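Local coordinates for putative capsular polysaccharide biosynthesis protein (Streptococcus pneumoniae serotype 4, PDB 6EWJ), which probably acts as a pyridoxal phosphate-dependent sugar aminotransferase in the biosynthesis of pneumococcal teichoic acid, at residues Gln54-Asn62 and Asp225-Ser236. Numbering follows the deposited sequence.
Sequences QTPKTVCLN and DEEMYKEFQILS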
ATOM      1  N   GLN A  54      23.011  -5.396  -9.164  1.00 26.07           N
ATOM      2  CA  GLN A  54      23.716  -6.681  -9.289  1.00 27.02           C
ATOM      3  C   GLN A  54      23.066  -7.772  -8.426  1.00 26.31           C
ATOM      4  O   GLN A  54      23.735  -8.528  -7.718  1.00 26.20           O
ATOM      5  CB  GLN A  54      25.222  -6.541  -9.001  1.00 29.04           C
ATOM      6  CG  GLN A  54      25.875  -5.620 -10.020  1.00 31.23           C
ATOM      7  CD  GLN A  54      27.368  -5.457  -9.841  1.00 32.87           C
ATOM      8  OE1 GLN A  54      28.045  -6.340  -9.338  1.00 34.49           O
ATOM      9  NE2 GLN A  54      27.880  -4.303 -10.235  1.00 34.35           N
ATOM     10  N   THR A  55      21.741  -7.839  -8.528  1.00 25.53           N
ATOM     11  CA  THR A  55      20.966  -8.884  -7.864  1.00 25.43           C
ATOM     12  C   THR A  55      20.140  -9.566  -8.906  1.00 25.51           C
ATOM     13  O   THR A  55      19.940  -9.002  -9.976  1.00 25.68           O
ATOM     14  CB  THR A  55      20.038  -8.299  -6.774  1.00 24.65           C
ATOM     15  OG1 THR A  55      19.311  -7.188  -7.314  1.00 24.17           O
ATOM     16  CG2 THR A  55      20.844  -7.869  -5.580  1.00 24.54           C
ATOM     17  N   PRO A  56      19.661 -10.780  -8.624  1.00 25.85           N
ATOM     18  CA  PRO A  56      18.968 -11.527  -9.695  1.00 26.19           C
ATOM     19  C   PRO A  56      17.570 -11.067  -9.965  1.00 25.22           C
ATOM     20  O   PRO A  56      17.125 -11.088 -11.112  1.00 25.20           O
ATOM     21  CB  PRO A  56      19.008 -12.995  -9.210  1.00 27.25           C
ATOM     22  CG  PRO A  56      19.228 -12.913  -7.763  1.00 27.27           C
ATOM     23  CD  PRO A  56      20.058 -11.659  -7.520  1.00 26.65           C
ATOM     24  N   LYS A  57      16.861 -10.636  -8.921  1.00 23.87           N
ATOM     25  CA  LYS A  57      15.462 -10.249  -9.085  1.00 23.58           C
ATOM     26  C   LYS A  57      15.157  -9.096  -8.158  1.00 21.65           C
ATOM     27  O   LYS A  57      15.725  -9.031  -7.071  1.00 20.49           O
ATOM     28  CB  LYS A  57      14.529 -11.386  -8.699  1.00 24.47           C
ATOM     29  CG  LYS A  57      14.639 -12.681  -9.465  1.00 26.32           C
ATOM     30  CD  LYS A  57      14.228 -12.576 -10.923  1.00 28.13           C
ATOM     31  CE  LYS A  57      12.727 -12.418 -11.120  1.00 28.21           C
ATOM     32  NZ  LYS A  57      12.363 -12.747 -12.546  1.00 29.59           N
ATOM     33  N   THR A  58      14.262  -8.206  -8.605  1.00 20.59           N
ATOM     34  CA  THR A  58      13.780  -7.103  -7.755  1.00 19.73           C
ATOM     35  C   THR A  58      12.239  -7.100  -7.768  1.00 19.58           C
ATOM     36  O   THR A  58      11.621  -7.428  -8.804  1.00 19.72           O
ATOM     37  CB  THR A  58      14.335  -5.791  -8.251  1.00 19.43           C
ATOM     38  OG1 THR A  58      15.772  -5.874  -8.222  1.00 19.68           O
ATOM     39  CG2 THR A  58      13.880  -4.623  -7.415  1.00 18.78           C
ATOM     40  N   VAL A  59      11.661  -6.775  -6.622  1.00 18.73           N
ATOM     41  CA  VAL A  59      10.191  -6.687  -6.446  1.00 18.96           C
ATOM     42  C   VAL A  59       9.879  -5.236  -6.156  1.00 18.27           C
ATOM     43  O   VAL A  59      10.298  -4.696  -5.128  1.00 17.88           O
ATOM     44  CB  VAL A  59       9.702  -7.555  -5.295  1.00 19.14           C
ATOM     45  CG1 VAL A  59       8.173  -7.431  -5.149  1.00 19.46           C
ATOM     46  CG2 VAL A  59      10.117  -8.983  -5.501  1.00 20.15           C
ATOM     47  N   CYS A  60       9.254  -4.582  -7.117  1.00 18.58           N
ATOM     48  CA  CYS A  60       8.958  -3.165  -7.009  1.00 18.13           C
ATOM     49  C   CYS A  60       7.604  -3.064  -6.316  1.00 18.09           C
ATOM     50  O   CYS A  60       6.668  -3.815  -6.647  1.00 17.42           O
ATOM     51  CB  CYS A  60       8.876  -2.497  -8.354  1.00 19.13           C
ATOM     52  SG  CYS A  60      10.477  -1.991  -8.971  1.00 21.40           S
ATOM     53  N   LEU A  61       7.542  -2.187  -5.308  1.00 17.27           N
ATOM     54  CA  LEU A  61       6.359  -2.071  -4.459  1.00 17.11           C
ATOM     55  C   LEU A  61       6.051  -0.592  -4.204  1.00 16.45           C
ATOM     56  O   LEU A  61       6.738   0.327  -4.721  1.00 16.06           O
ATOM     57  CB  LEU A  61       6.633  -2.803  -3.151  1.00 17.67           C
ATOM     58  CG  LEU A  61       7.008  -4.294  -3.170  1.00 18.13           C
ATOM     59  CD1 LEU A  61       7.574  -4.748  -1.846  1.00 18.60           C
ATOM     60  CD2 LEU A  61       5.820  -5.113  -3.536  1.00 19.26           C
ATOM     61  N   ASN A  62       5.035  -0.321  -3.387  1.00 16.14           N
ATOM     62  CA  ASN A  62       4.573   1.084  -3.218  1.00 16.25           C
ATOM     63  C   ASN A  62       5.266   1.936  -2.170  1.00 16.22           C
ATOM     64  O   ASN A  62       4.989   3.131  -2.081  1.00 16.21           O
ATOM     65  CB  ASN A  62       3.034   1.166  -3.033  1.00 16.41           C
ATOM     66  CG  ASN A  62       2.556   0.662  -1.670  1.00 16.41           C
ATOM     67  OD1 ASN A  62       3.348   0.428  -0.732  1.00 15.48           O
ATOM     68  ND2 ASN A  62       1.245   0.446  -1.566  1.00 16.10           N
ATOM     69  N   ASP A 225      15.552 -18.002  -7.048  1.00 33.15           N
ATOM     70  CA  ASP A 225      15.162 -16.584  -7.261  1.00 32.89           C
ATOM     71  C   ASP A 225      13.735 -16.405  -7.807  1.00 32.17           C
ATOM     72  O   ASP A 225      13.037 -15.465  -7.418  1.00 31.12           O
ATOM     73  CB  ASP A 225      16.148 -15.880  -8.191  1.00 32.71           C
ATOM     74  CG  ASP A 225      17.553 -15.845  -7.629  1.00 33.33           C
ATOM     75  OD1 ASP A 225      17.699 -15.531  -6.419  1.00 32.30           O
ATOM     76  OD2 ASP A 225      18.499 -16.127  -8.389  1.00 32.43           O
ATOM     77  N   GLU A 226      13.298 -17.305  -8.688  1.00 33.97           N
ATOM     78  CA  GLU A 226      11.916 -17.234  -9.220  1.00 33.26           C
ATOM     79  C   GLU A 226      10.894 -17.551  -8.145  1.00 31.89           C
ATOM     80  O   GLU A 226       9.838 -16.888  -8.080  1.00 28.68           O
ATOM     81  CB  GLU A 226      11.715 -18.154 -10.432  1.00 35.80           C
ATOM     82  CG  GLU A 226      12.381 -17.686 -11.713  1.00 38.01           C
ATOM     83  CD  GLU A 226      11.896 -16.330 -12.211  1.00 38.36           C
ATOM     84  OE1 GLU A 226      10.726 -15.952 -12.024  1.00 40.30           O
ATOM     85  OE2 GLU A 226      12.709 -15.605 -12.813  1.00 42.16           O
ATOM     86  N   GLU A 227      11.187 -18.562  -7.316  1.00 32.12           N
ATOM     87  CA  GLU A 227      10.294 -18.949  -6.198  1.00 32.54           C
ATOM     88  C   GLU A 227      10.186 -17.785  -5.196  1.00 30.24           C
ATOM     89  O   GLU A 227       9.094 -17.456  -4.722  1.00 28.59           O
ATOM     90  CB  GLU A 227      10.804 -20.233  -5.517  1.00 34.44           C
ATOM     91  CG  GLU A 227      10.039 -20.718  -4.283  1.00 35.78           C
ATOM     92  CD  GLU A 227      10.708 -21.915  -3.603  1.00 38.91           C
ATOM     93  OE1 GLU A 227      11.556 -22.602  -4.230  1.00 41.04           O
ATOM     94  OE2 GLU A 227      10.396 -22.196  -2.419  1.00 41.24           O
ATOM     95  N   MET A 228      11.325 -17.169  -4.878  1.00 29.66           N
ATOM     96  CA  MET A 228      11.363 -16.064  -3.905  1.00 28.85           C
ATOM     97  C   MET A 228      10.603 -14.864  -4.453  1.00 26.85           C
ATOM     98  O   MET A 228       9.846 -14.219  -3.751  1.00 25.45           O
ATOM     99  CB  MET A 228      12.813 -15.664  -3.598  1.00 29.43           C
ATOM    100  CG  MET A 228      12.968 -14.523  -2.621  1.00 29.25           C
ATOM    101  SD  MET A 228      12.380 -14.869  -0.930  1.00 31.16           S
ATOM    102  CE  MET A 228      13.732 -15.819  -0.266  1.00 31.74           C
ATOM    103  N   TYR A 229      10.822 -14.585  -5.732  1.00 26.47           N
ATOM    104  CA  TYR A 229      10.130 -13.500  -6.425  1.00 25.90           C
ATOM    105  C   TYR A 229       8.649 -13.749  -6.361  1.00 25.48           C
ATOM    106  O   TYR A 229       7.901 -12.860  -5.999  1.00 25.43           O
ATOM    107  CB  TYR A 229      10.557 -13.409  -7.894  1.00 25.21           C
ATOM    108  CG  TYR A 229       9.857 -12.327  -8.708  1.00 24.56           C
ATOM    109  CD1 TYR A 229      10.260 -10.989  -8.635  1.00 23.68           C
ATOM    110  CD2 TYR A 229       8.798 -12.635  -9.539  1.00 24.82           C
ATOM    111  CE1 TYR A 229       9.648 -10.007  -9.381  1.00 23.23           C
ATOM    112  CE2 TYR A 229       8.158 -11.644 -10.288  1.00 24.62           C
ATOM    113  CZ  TYR A 229       8.596 -10.346 -10.211  1.00 24.13           C
ATOM    114  OH  TYR A 229       7.968  -9.349 -10.920  1.00 24.53           O
ATOM    115  N   LYS A 230       8.228 -14.959  -6.712  1.00 27.08           N
ATOM    116  CA  LYS A 230       6.790 -15.316  -6.670  1.00 27.48           C
ATOM    117  C   LYS A 230       6.133 -15.159  -5.252  1.00 26.80           C
ATOM    118  O   LYS A 230       4.992 -14.671  -5.134  1.00 25.94           O
ATOM    119  CB  LYS A 230       6.597 -16.724  -7.232  1.00 29.83           C
ATOM    120  CG  LYS A 230       5.161 -17.158  -7.357  1.00 31.81           C
ATOM    121  CD  LYS A 230       4.991 -18.470  -8.156  1.00 34.79           C
ATOM    122  CE  LYS A 230       3.523 -18.988  -7.904  1.00 35.69           C
ATOM    123  NZ  LYS A 230       2.467 -18.078  -8.454  1.00 36.01           N
ATOM    124  N   GLU A 231       6.872 -15.466  -4.192  1.00 26.98           N
ATOM    125  CA  GLU A 231       6.369 -15.296  -2.806  1.00 26.61           C
ATOM    126  C   GLU A 231       6.118 -13.830  -2.434  1.00 24.81           C
ATOM    127  O   GLU A 231       5.124 -13.503  -1.765  1.00 24.03           O
ATOM    128  CB  GLU A 231       7.316 -15.937  -1.768  1.00 28.16           C
ATOM    129  CG  GLU A 231       7.107 -17.452  -1.658  1.00 30.06           C
ATOM    130  CD  GLU A 231       8.066 -18.187  -0.716  1.00 31.14           C
ATOM    131  OE1 GLU A 231       8.432 -17.642   0.327  1.00 32.15           O
ATOM    132  OE2 GLU A 231       8.456 -19.339  -1.054  1.00 33.32           O
ATOM    133  N   PHE A 232       6.997 -12.937  -2.859  1.00 23.78           N
ATOM    134  CA  PHE A 232       6.771 -11.483  -2.646  1.00 22.11           C
ATOM    135  C   PHE A 232       5.553 -10.991  -3.412  1.00 21.66           C
ATOM    136  O   PHE A 232       4.726 -10.210  -2.884  1.00 21.45           O
ATOM    137  CB  PHE A 232       7.961 -10.650  -3.069  1.00 21.64           C
ATOM    138  CG  PHE A 232       9.040 -10.557  -2.045  1.00 21.31           C
ATOM    139  CD1 PHE A 232       9.024  -9.572  -1.102  1.00 20.55           C
ATOM    140  CD2 PHE A 232      10.088 -11.451  -2.041  1.00 21.52           C
ATOM    141  CE1 PHE A 232      10.040  -9.493  -0.149  1.00 20.56           C
ATOM    142  CE2 PHE A 232      11.111 -11.359  -1.109  1.00 21.80           C
ATOM    143  CZ  PHE A 232      11.084 -10.390  -0.155  1.00 20.82           C
ATOM    144  N   GLN A 233       5.455 -11.437  -4.679  1.00 22.19           N
ATOM    145  CA  GLN A 233       4.350 -11.048  -5.547  1.00 22.78           C
ATOM    146  C   GLN A 233       3.024 -11.369  -4.922  1.00 22.17           C
ATOM    147  O   GLN A 233       2.136 -10.506  -4.883  1.00 21.89           O
ATOM    148  CB  GLN A 233       4.448 -11.705  -6.942  1.00 23.87           C
ATOM    149  CG  GLN A 233       5.457 -11.048  -7.854  1.00 24.07           C
ATOM    150  CD  GLN A 233       5.270  -9.560  -8.104  1.00 24.15           C
ATOM    151  OE1 GLN A 233       6.262  -8.832  -8.222  1.00 25.62           O
ATOM    152  NE2 GLN A 233       4.036  -9.092  -8.175  1.00 24.40           N
ATOM    153  N   ILE A 234       2.927 -12.593  -4.406  1.00 22.61           N
ATOM    154  CA  ILE A 234       1.736 -13.135  -3.786  1.00 23.26           C
ATOM    155  C   ILE A 234       1.343 -12.343  -2.525  1.00 22.08           C
ATOM    156  O   ILE A 234       0.184 -11.977  -2.321  1.00 20.82           O
ATOM    157  CB  ILE A 234       1.950 -14.624  -3.491  1.00 25.01           C
ATOM    158  CG1 ILE A 234       1.844 -15.446  -4.785  1.00 26.20           C
ATOM    159  CG2 ILE A 234       0.910 -15.206  -2.524  1.00 25.65           C
ATOM    160  CD1 ILE A 234       2.316 -14.775  -6.071  1.00 25.85           C
ATOM    161  N   LEU A 235       2.351 -11.994  -1.708  1.00 21.79           N
ATOM    162  CA  LEU A 235       2.069 -11.198  -0.512  1.00 21.10           C
ATOM    163  C   LEU A 235       1.659  -9.770  -0.823  1.00 20.07           C
ATOM    164  O   LEU A 235       0.922  -9.161  -0.032  1.00 21.39           O
ATOM    165  CB  LEU A 235       3.274 -11.175   0.460  1.00 21.06           C
ATOM    166  CG  LEU A 235       3.693 -12.514   1.038  1.00 21.98           C
ATOM    167  CD1 LEU A 235       4.851 -12.370   2.003  1.00 22.26           C
ATOM    168  CD2 LEU A 235       2.554 -13.279   1.704  1.00 22.71           C
ATOM    169  N   SER A 236       2.142  -9.221  -1.922  1.00 18.74           N
ATOM    170  CA  SER A 236       1.879  -7.839  -2.316  1.00 17.61           C
ATOM    171  C   SER A 236       0.509  -7.647  -2.986  1.00 18.09           C
ATOM    172  O   SER A 236       0.034  -6.506  -3.121  1.00 17.41           O
ATOM    173  CB  SER A 236       2.947  -7.349  -3.279  1.00 17.14           C
ATOM    174  OG  SER A 236       2.767  -7.881  -4.587  1.00 17.55           O
TER
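Lys57 and Asp225 stand at one end of this contact, Leu61 and Ser236 at the other, for strand 58-61 and helix 225-236 run nearly parallel, their axes inclined by 12° and 8.9 Å apart at closest approach. The Lys57 chain bends at chi2 and again at chi3 (-72°), which brings CE over one face of the Tyr229 ring: CE lies 4.0 Å from the ring centroid in a CH-pi contact, and NZ, 4.6 Å from that centroid, adds a cation-pi interaction. The same ammonium forms a salt bridge with Glu226, NZ to OE2 2.9 Å, reaching the syn side of the carboxylate from 27° out of its plane. Tyr229 turns its edge to the strand, CE1 lying 3.3 Å from Thr58 O, while its hydroxyl is hydrogen-bonded to Glu46 of helix 40-53. The setting is the seven-stranded mixed large-domain sheet of fold type I pyridoxal phosphate enzymes, in which strand 58-61 is outermost within the chain and pairs antiparallel with strand 213-217; helix 225-236, which follows that neighbour in sequence, packs back against the edge strand. Val59 faces the helix, where CG2 lies 3.7 Å from Phe232 CB and touches Tyr229 CD1 as well. Leu61 CD2 rests 3.6 Å from Ser236 CB, and Ser236 OG turns back within the helix to donate a hydrogen bond to Gln233 O (2.7 Å). Leu61 shortly precedes Ala64 and Thr65, which bind pyridoxal phosphate, its side chain about 8 Å from that of Ala64. At the opposite end, the Pro56 ring lies against the Asp225 carboxylate, whose OD1 accepts a hydrogen bond from Trp217 NE1.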